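Local coordinates for protein transcriptional regulator, MarR family (Silicibacter pomeroyi DSS-3, PDB 3BJ6) that probably binds DNA as a MarR-type winged helix-turn-helix transcription factor and forms a dimer in the crystal, at residues Q42-L46 with A63-K67. Sequence-based numbering, arbitrary orientation.
Sequences QRAIL and ALQMK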
ATOM      1  N   GLN A  42      10.540   8.728  11.630  1.00 17.12           N
ATOM      2  CA  GLN A  42      11.229  10.002  11.850  1.00 16.26           C
ATOM      3  C   GLN A  42      11.426  10.818  10.558  1.00 16.54           C
ATOM      4  O   GLN A  42      11.197  12.022  10.552  1.00 14.90           O
ATOM      5  CB  GLN A  42      12.567   9.780  12.571  1.00 16.21           C
ATOM      6  CG  GLN A  42      12.373   9.207  13.998  1.00 16.75           C
ATOM      7  CD  GLN A  42      13.665   8.569  14.564  1.00 18.69           C
ATOM      8  OE1 GLN A  42      14.712   8.563  13.914  1.00 16.27           O
ATOM      9  NE2 GLN A  42      13.568   8.007  15.779  1.00 16.99           N
ATOM     10  N   ARG A  43      11.846  10.149   9.472  1.00 15.58           N
ATOM     11  CA  ARG A  43      11.915  10.747   8.146  1.00 16.38           C
ATOM     12  C   ARG A  43      10.584  11.405   7.757  1.00 16.35           C
ATOM     13  O   ARG A  43      10.598  12.486   7.230  1.00 17.23           O
ATOM     14  CB  ARG A  43      12.275   9.672   7.112  1.00 16.47           C
ATOM     15  CG  ARG A  43      12.259  10.137   5.655  1.00 17.70           C
ATOM     16  CD  ARG A  43      11.978   8.972   4.692  1.00 18.41           C
ATOM     17  NE  ARG A  43      11.831   9.509   3.326  1.00 20.93           N
ATOM     18  CZ  ARG A  43      10.761  10.156   2.868  1.00 20.24           C
ATOM     19  NH1 ARG A  43       9.685  10.334   3.636  1.00 20.61           N
ATOM     20  NH2 ARG A  43      10.772  10.623   1.627  1.00 20.22           N
ATOM     21  N   ALA A  44       9.452  10.730   7.972  1.00 16.09           N
ATOM     22  CA  ALA A  44       8.136  11.268   7.576  1.00 16.94           C
ATOM     23  C   ALA A  44       7.905  12.619   8.284  1.00 17.83           C
ATOM     24  O   ALA A  44       7.461  13.586   7.663  1.00 19.10           O
ATOM     25  CB  ALA A  44       6.998  10.268   7.959  1.00 16.73           C
ATOM     26  N   ILE A  45       8.228  12.686   9.572  1.00 17.16           N
ATOM     27  CA  ILE A  45       8.067  13.943  10.344  1.00 17.13           C
ATOM     28  C   ILE A  45       9.052  15.025   9.863  1.00 17.23           C
ATOM     29  O   ILE A  45       8.664  16.188   9.712  1.00 16.93           O
ATOM     30  CB  ILE A  45       8.150  13.711  11.887  1.00 17.02           C
ATOM     31  CG1 ILE A  45       6.753  13.329  12.443  1.00 17.83           C
ATOM     32  CG2 ILE A  45       8.628  14.957  12.654  1.00 17.37           C
ATOM     33  CD1 ILE A  45       6.259  12.040  11.907  1.00 19.87           C
ATOM     34  N   LEU A  46      10.323  14.661   9.628  1.00 16.62           N
ATOM     35  CA  LEU A  46      11.283  15.643   9.093  1.00 16.80           C
ATOM     36  C   LEU A  46      10.826  16.175   7.745  1.00 17.03           C
ATOM     37  O   LEU A  46      10.943  17.372   7.444  1.00 17.10           O
ATOM     38  CB  LEU A  46      12.705  15.032   8.988  1.00 16.84           C
ATOM     39  CG  LEU A  46      13.289  14.478  10.308  1.00 16.80           C
ATOM     40  CD1 LEU A  46      14.665  13.802  10.042  1.00 18.69           C
ATOM     41  CD2 LEU A  46      13.438  15.604  11.353  1.00 14.61           C
ATOM     42  N   ALA A  63      -1.608  16.458   7.726  1.00 21.87           N
ATOM     43  CA  ALA A  63      -0.847  16.484   6.452  1.00 22.82           C
ATOM     44  C   ALA A  63      -0.326  15.108   6.090  1.00 23.55           C
ATOM     45  O   ALA A  63      -0.354  14.713   4.931  1.00 24.19           O
ATOM     46  CB  ALA A  63       0.311  17.461   6.538  1.00 22.48           C
ATOM     47  N   LEU A  64       0.138  14.377   7.101  1.00 23.18           N
ATOM     48  CA  LEU A  64       0.726  13.053   6.915  1.00 24.60           C
ATOM     49  C   LEU A  64      -0.328  11.925   7.019  1.00 25.09           C
ATOM     50  O   LEU A  64      -0.006  10.754   6.791  1.00 25.27           O
ATOM     51  CB  LEU A  64       1.811  12.814   7.985  1.00 23.13           C
ATOM     52  CG  LEU A  64       2.961  13.829   7.969  1.00 25.96           C
ATOM     53  CD1 LEU A  64       3.976  13.561   9.077  1.00 22.88           C
ATOM     54  CD2 LEU A  64       3.641  13.782   6.636  1.00 29.69           C
ATOM     55  N   GLN A  65      -1.557  12.284   7.396  1.00 26.00           N
ATOM     56  CA  GLN A  65      -2.642  11.317   7.642  1.00 27.72           C
ATOM     57  C   GLN A  65      -2.215  10.234   8.635  1.00 28.06           C
ATOM     58  O   GLN A  65      -2.327   9.025   8.373  1.00 27.97           O
ATOM     59  CB  GLN A  65      -3.177  10.727   6.312  1.00 28.46           C
ATOM     60  CG  GLN A  65      -3.870  11.783   5.435  1.00 31.52           C
ATOM     61  CD  GLN A  65      -4.611  11.191   4.237  1.00 39.11           C
ATOM     62  OE1 GLN A  65      -4.002  10.700   3.258  1.00 41.26           O
ATOM     63  NE2 GLN A  65      -5.948  11.253   4.300  1.00 42.34           N
HETATM   64  N   MSE A  66      -1.678  10.688   9.767  1.00 27.70           N
HETATM   65  CA  MSE A  66      -1.207   9.814  10.821  1.00 28.25           C
HETATM   66  C   MSE A  66      -1.922  10.183  12.139  1.00 28.19           C
HETATM   67  O   MSE A  66      -2.326  11.314  12.332  1.00 27.95           O
HETATM   68  CB  MSE A  66       0.320   9.921  10.964  1.00 28.60           C
HETATM   69  CG  MSE A  66       1.112   9.137   9.907  1.00 29.88           C
HETATM   70 SE   MSE A  66       3.050   9.537   9.846  0.40 33.20          SE
HETATM   71  CE  MSE A  66       3.234  10.368  11.538  1.00 38.19           C
ATOM     72  N   LYS A  67      -2.062   9.210  13.020  1.00 28.53           N
ATOM     73  CA  LYS A  67      -2.744   9.376  14.290  1.00 29.85           C
ATOM     74  C   LYS A  67      -1.929  10.248  15.239  1.00 30.01           C
ATOM     75  O   LYS A  67      -0.700  10.276  15.169  1.00 28.19           O
ATOM     76  CB  LYS A  67      -2.991   7.987  14.914  1.00 30.27           C
ATOM     77  CG  LYS A  67      -4.017   7.153  14.109  1.00 34.40           C
ATOM     78  CD  LYS A  67      -4.229   5.754  14.704  1.00 38.62           C
ATOM     79  CE  LYS A  67      -5.362   5.035  13.961  1.00 43.68           C
ATOM     80  NZ  LYS A  67      -5.422   3.598  14.369  1.00 47.23           N
TER
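Start at Leu64, in the last turn of helix 57-64, where the backbones of the two segments come nearest, the CA of Leu64 lying 7.7 Å from the CA of Ala44. Its CA-to-CB bond points toward helix 40-51. Leu64 CD1 sits 3.9 Å from CD1 of Ile45 and 3.8 Å from the backbone O of Ala44, so one methyl touches both a side chain and the helix backbone. Gln65 then turns the chain out of the helix. Its positive phi makes it the C-prime residue of a Schellman motif, in which the backbone N atoms of Gln65 and Met66 bond back to carbonyls of the preceding turn. That turn faces the second subunit, where Arg19 of the other chain donates hydrogen bonds to the carbonyl oxygens of Leu64 and Gln65. Next comes Met66, a selenomethionine, in an extended conformation that sends its side chain back toward helix 40-51. Met66 SE passes 4.4 Å from CB of Ala44, and Met66 CE reaches 3.5 Å from CD1 of Ile45, so Leu64 and Met66 both meet the tip of that isoleucine. Lys67 takes the N-cap position just before helix 68-80, whose Ile71 packs on Met66 and whose Ile74 and Leu75 pack on Ile45. Helices 57-64 and 68-80 form the helix-turn-helix, the second being the probable recognition helix by family analogy, and this contact sets their connecting turn against helix 40-51. Between the two segments the packing is apolar, about 148 Å² in all, so it depends on shape; the turn's directional bonds go to its own helix and the second subunit.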